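Local coordinates for protein galactokinase (Bifidobacterium longum subsp. infantis ATCC 15697 = JCM 1222 = DSM 20088, PDB 6TEQ) that probably phosphorylates galactose with ATP, as a GHMP-family galactokinase, and holds 2-deoxy-2-fluoro-galactose in its sugar pocket, at residues A[303-306]-A[307-311]; A[273-277]-A[278-282]. All coordinates share one frame; numbering follows the deposited sequence.

Contact 1. Residues A[303-306]-A[307-311]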
loop_
_atom_site.group_PDB
_atom_site.type_symbol
_atom_site.label_atom_id
_atom_site.label_comp_id
_atom_site.label_asym_id
_atom_site.label_seq_id
_atom_site.Cartn_x
_atom_site.Cartn_y
_atom_site.Cartn_z
ATOM N N VAL A 303 -6.167 -9.522 14.590
ATOM C CA VAL A 303 -6.015 -8.053 14.633
ATOM C C VAL A 303 -5.281 -7.679 15.930
ATOM O O VAL A 303 -4.403 -6.812 15.943
ATOM C CB VAL A 303 -7.369 -7.356 14.497
ATOM C CG1 VAL A 303 -7.242 -5.883 14.731
ATOM C CG2 VAL A 303 -7.961 -7.621 13.110
ATOM N N VAL A 304 -5.659 -8.321 17.004
ATOM C CA VAL A 304 -5.151 -7.955 18.337
ATOM C C VAL A 304 -3.676 -8.286 18.384
ATOM O O VAL A 304 -2.905 -7.437 18.818
ATOM C CB VAL A 304 -5.917 -8.703 19.429
ATOM C CG1 VAL A 304 -5.176 -8.698 20.746
ATOM C CG2 VAL A 304 -7.300 -8.142 19.557
ATOM N N THR A 305 -3.283 -9.465 17.978
ATOM C CA THR A 305 -1.864 -9.908 18.045
ATOM C C THR A 305 -1.021 -9.091 17.061
ATOM O O THR A 305 0.136 -8.796 17.331
ATOM C CB THR A 305 -1.698 -11.423 17.913
ATOM O OG1 THR A 305 -2.139 -11.843 16.622
ATOM C CG2 THR A 305 -2.406 -12.169 19.041
ATOM N N GLU A 306 -1.597 -8.749 15.906
ATOM C CA GLU A 306 -0.821 -8.036 14.863
ATOM C C GLU A 306 -0.519 -6.640 15.391
ATOM O O GLU A 306 0.611 -6.116 15.104
ATOM C CB GLU A 306 -1.615 -7.994 13.549
ATOM C CG GLU A 306 -0.849 -7.417 12.399
ATOM C CD GLU A 306 0.201 -8.307 11.779
ATOM O OE1 GLU A 306 0.505 -9.391 12.340
ATOM O OE2 GLU A 306 0.735 -7.854 10.774
ATOM N N ILE A 307 -1.471 -5.957 15.997
ATOM C CA ILE A 307 -1.221 -4.586 16.492
ATOM C C ILE A 307 -0.048 -4.647 17.480
ATOM O O ILE A 307 0.896 -3.809 17.362
ATOM C CB ILE A 307 -2.485 -3.952 17.094
ATOM C CG1 ILE A 307 -3.579 -3.715 16.031
ATOM C CG2 ILE A 307 -2.150 -2.666 17.812
ATOM C CD1 ILE A 307 -4.949 -3.312 16.562
ATOM N N GLU A 308 -0.044 -5.628 18.377
ATOM C CA GLU A 308 1.052 -5.728 19.340
ATOM C C GLU A 308 2.354 -6.068 18.604
ATOM O O GLU A 308 3.418 -5.532 18.957
ATOM C CB GLU A 308 0.789 -6.790 20.410
ATOM C CG GLU A 308 1.701 -6.558 21.585
ATOM C CD GLU A 308 1.399 -5.310 22.415
ATOM O OE1 GLU A 308 0.378 -5.247 22.996
ATOM O OE2 GLU A 308 2.204 -4.412 22.469
ATOM N N ARG A 309 2.323 -6.926 17.576
ATOM C CA ARG A 309 3.537 -7.234 16.823
ATOM C C ARG A 309 4.131 -5.957 16.260
ATOM O O ARG A 309 5.378 -5.911 16.087
ATOM C CB ARG A 309 3.260 -8.258 15.729
ATOM C CG ARG A 309 3.116 -9.666 16.279
ATOM C CD ARG A 309 3.080 -10.714 15.195
ATOM N NE ARG A 309 1.799 -10.683 14.479
ATOM C CZ ARG A 309 0.724 -11.380 14.860
ATOM N NH1 ARG A 309 0.823 -12.237 15.859
ATOM N NH2 ARG A 309 -0.376 -11.342 14.136
ATOM N N VAL A 310 3.332 -4.996 15.835
ATOM C CA VAL A 310 3.930 -3.757 15.295
ATOM C C VAL A 310 4.820 -3.131 16.376
ATOM O O VAL A 310 5.929 -2.683 16.075
ATOM C CB VAL A 310 2.914 -2.780 14.729
ATOM C CG1 VAL A 310 3.600 -1.526 14.243
ATOM C CG2 VAL A 310 2.070 -3.374 13.591
ATOM N N ARG A 311 4.248 -2.888 17.547
ATOM C CA ARG A 311 5.044 -2.326 18.668
ATOM C C ARG A 311 6.321 -3.164 18.825
ATOM O O ARG A 311 7.438 -2.593 18.827
ATOM C CB ARG A 311 4.246 -2.342 19.970
ATOM C CG ARG A 311 2.927 -1.591 19.887
ATOM C CD ARG A 311 2.359 -1.338 21.270
ATOM N NE ARG A 311 0.917 -1.004 21.252
ATOM C CZ ARG A 311 0.459 0.201 21.126
ATOM N NH1 ARG A 311 1.326 1.201 21.055
ATOM N NH2 ARG A 311 -0.856 0.407 21.120
#
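Arg-309 reaches back along its own helix to Glu-306 and Thr-305, three and four residues earlier. Its CB rests near Glu-306 O, and CG lies 3.3 Å from Thr-305 O, the carbonyl that also accepts the backbone N-H of Arg-309. With CG anti to its own carbonyl carbon (chi1 -76°), the side chain heads toward the preceding turn; CD passes 4.1 Å from Glu-306 OE1, and a bend at chi3 then folds the guanidinium over that turn, with Thr-305 O facing CZ over the centre of one face. NE and NH2 grip one oxygen side-on, each 2.8 Å from Glu-306 OE1. OE1 sits in the guanidinium plane; NH2 uses its anti lone pair, whereas NE meets it on the anti side but 31° out of the carboxylate plane. NH1 sits beside Thr-305 CB at 3.4 Å, and NH2 adds a weak bond to Thr-305 OG1 (3.1 Å), whose stronger partner is Arg-301 O. This is an i to i+3 salt bridge on helix 294-318, whose i to i+4 backbone bonds, such as Val-310 N to Glu-306 O, continue through the same turns. Glu-306 OE2 accepts from the backbone N of Gly-45 and of Glu-46, a galactose-binding residue, and also bonds to Ser-332 OG, consistent with a second-shell place about 7 Å from the bound sugar (side chain to ligand). With an alanine here, Glu-306 OE1 would probably lose its cationic mate, leaving the carboxylate held through OE2 alone among the partners named. Elsewhere on the helix, Ile-307 CD1 lies alongside Val-303 CG1, 3.9 Å away.

Contact 2. Residues A[273-277]-A[278-282]; sequences GISKA and DDQFQ
Gln-280 turns its side chain back onto Ser-275 at the end of helix 267-276, across a short interhelical turn, Ala-277 to Asp-279, with Asp-279 the N-cap of helix 280-289. CG is anti to the carbonyl carbon of Gln-280 (chi1 -67°) and the chain beyond it is extended, which carries the amide to Ser-275. In the conformer described, one of two for Gln-280, NE2 donates to Ser-275 O at 2.9 Å. The oxygen lies nearly in the amide plane, but the donor meets the carbonyl from the side, with a C=O...N angle of 121°. On the way the aliphatic part of this conformer passes two more carbonyls, Gln-280 CG lying 3.5 Å from Ile-274 O and 3.6 Å from Ala-277 O. The CB of Ser-275 leaves its backbone away from segment 278-282, and OG bonds to Glu-308. The side chain of Ile-274 meets Ala-283, Leu-284 and Thr-287 of helix 280-289; its CG2 approaches Gln-280 O to 3.7 Å. The CB of Asp-279 points away from 273-277, and its carboxylate makes the capping bond: OD1 accepts from Gln-282 N at 3.0 Å, the N-H approaching from above the carboxylate plane.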
loop_
_atom_site.group_PDB
_atom_site.type_symbol
_atom_site.label_atom_id
_atom_site.label_comp_id
_atom_site.label_asym_id
_atom_site.label_seq_id
_atom_site.Cartn_x
_atom_site.Cartn_y
_atom_site.Cartn_z
ATOM N N GLY A 273 -6.945 -2.703 25.310
ATOM C CA GLY A 273 -7.308 -3.212 26.653
ATOM C C GLY A 273 -6.645 -4.524 26.928
ATOM O O GLY A 273 -6.107 -4.697 28.041
ATOM N N ILE A 274 -6.549 -5.393 25.908
ATOM C CA ILE A 274 -5.787 -6.673 26.075
ATOM C C ILE A 274 -4.306 -6.386 26.380
ATOM O O ILE A 274 -3.691 -6.999 27.320
ATOM C CB ILE A 274 -5.986 -7.568 24.853
ATOM C CG1 ILE A 274 -7.461 -8.038 24.751
ATOM C CG2 ILE A 274 -5.073 -8.747 24.907
ATOM C CD1 ILE A 274 -7.871 -8.647 23.403
ATOM N N SER A 275 -3.699 -5.512 25.559
ATOM C CA SER A 275 -2.239 -5.216 25.622
ATOM C C SER A 275 -1.859 -4.702 27.021
ATOM O O SER A 275 -0.774 -5.086 27.534
ATOM C CB SER A 275 -1.866 -4.214 24.560
ATOM O OG SER A 275 -0.536 -3.745 24.758
ATOM N N LYS A 276 -2.725 -3.893 27.624
ATOM C CA LYS A 276 -2.486 -3.244 28.943
ATOM C C LYS A 276 -2.671 -4.239 30.083
ATOM O O LYS A 276 -2.135 -3.953 31.195
ATOM C CB LYS A 276 -3.407 -2.005 29.032
ATOM C CG LYS A 276 -3.506 -1.261 30.354
ATOM C CD LYS A 276 -4.404 -0.023 30.169
ATOM C CE LYS A 276 -4.188 1.092 31.175
ATOM N NZ LYS A 276 -5.158 1.025 32.284
ATOM N N ALA A 277 -3.418 -5.327 29.853
ATOM C CA ALA A 277 -3.709 -6.317 30.909
ATOM C C ALA A 277 -2.421 -6.971 31.388
ATOM O O ALA A 277 -1.536 -7.278 30.538
ATOM C CB ALA A 277 -4.670 -7.396 30.460
ATOM N N ASP A 278 -2.411 -7.366 32.680
ATOM C CA ASP A 278 -1.233 -8.134 33.143
ATOM C C ASP A 278 -1.185 -9.520 32.481
ATOM O O ASP A 278 -0.100 -9.945 31.975
ATOM C CB ASP A 278 -1.265 -8.312 34.635
ATOM C CG ASP A 278 -0.888 -7.077 35.430
ATOM O OD1 ASP A 278 -0.174 -6.231 34.929
ATOM O OD2 ASP A 278 -1.240 -7.065 36.527
ATOM N N ASP A 279 -2.337 -10.143 32.410
ATOM C CA ASP A 279 -2.509 -11.511 31.868
ATOM C C ASP A 279 -3.181 -11.308 30.502
ATOM O O ASP A 279 -4.366 -11.280 30.418
ATOM C CB ASP A 279 -3.377 -12.350 32.802
ATOM C CG ASP A 279 -3.508 -13.812 32.398
ATOM O OD1 ASP A 279 -3.187 -14.131 31.244
ATOM O OD2 ASP A 279 -3.945 -14.618 33.258
ATOM N N GLN A 280 -2.362 -11.129 29.471
ATOM C CA GLN A 280 -2.856 -10.813 28.108
ATOM C C GLN A 280 -3.605 -12.037 27.567
ATOM O O GLN A 280 -4.576 -11.862 26.797
ATOM C CB GLN A 280 -1.674 -10.490 27.207
ATOM C CG GLN A 280 -0.952 -9.201 27.581
ATOM C CD GLN A 280 0.230 -8.834 26.714
ATOM O OE1 GLN A 280 0.904 -9.682 26.114
ATOM N NE2 GLN A 280 0.511 -7.535 26.641
ATOM N N PHE A 281 -3.140 -13.247 27.898
ATOM C CA PHE A 281 -3.862 -14.505 27.508
ATOM C C PHE A 281 -5.283 -14.514 28.017
ATOM O O PHE A 281 -6.264 -14.842 27.282
ATOM C CB PHE A 281 -3.103 -15.758 27.938
ATOM C CG PHE A 281 -1.667 -15.762 27.496
ATOM C CD1 PHE A 281 -1.307 -15.796 26.156
ATOM C CD2 PHE A 281 -0.670 -15.827 28.452
ATOM C CE1 PHE A 281 0.024 -15.796 25.774
ATOM C CE2 PHE A 281 0.651 -15.837 28.084
ATOM C CZ PHE A 281 0.987 -15.872 26.762
ATOM N N GLN A 282 -5.404 -14.169 29.262
ATOM C CA GLN A 282 -6.746 -14.203 29.880
ATOM C C GLN A 282 -7.584 -13.079 29.235
ATOM O O GLN A 282 -8.758 -13.312 28.965
ATOM C CB GLN A 282 -6.710 -14.051 31.366
ATOM C CG GLN A 282 -8.080 -14.163 31.995
ATOM C CD GLN A 282 -8.727 -15.508 31.834
ATOM O OE1 GLN A 282 -8.066 -16.504 31.594
ATOM N NE2 GLN A 282 -10.032 -15.542 32.023
#

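From the N terminus the chain reaches contact 2 first: helix 267-276 ends, the short turn 277-279 leads into helix 280-289, and contact 2 closes this turn. Contact 1 follows within the long helix 294-318, joining neighbouring residues without closing a loop. The two are in series, neither nested nor crossed. Their centres lie about 13 Å apart, and helix 294-318 packs on helix 267-276. Two links join them there: Glu-308 OE1 and Ser-275 OG, 2.5 Å apart, probably hydrogen-bond, and Val-304 CG1 packs on Ile-274 CD1. The surface turn is thus tied to a helix that also borders the loop carrying Glu-46 and His-47.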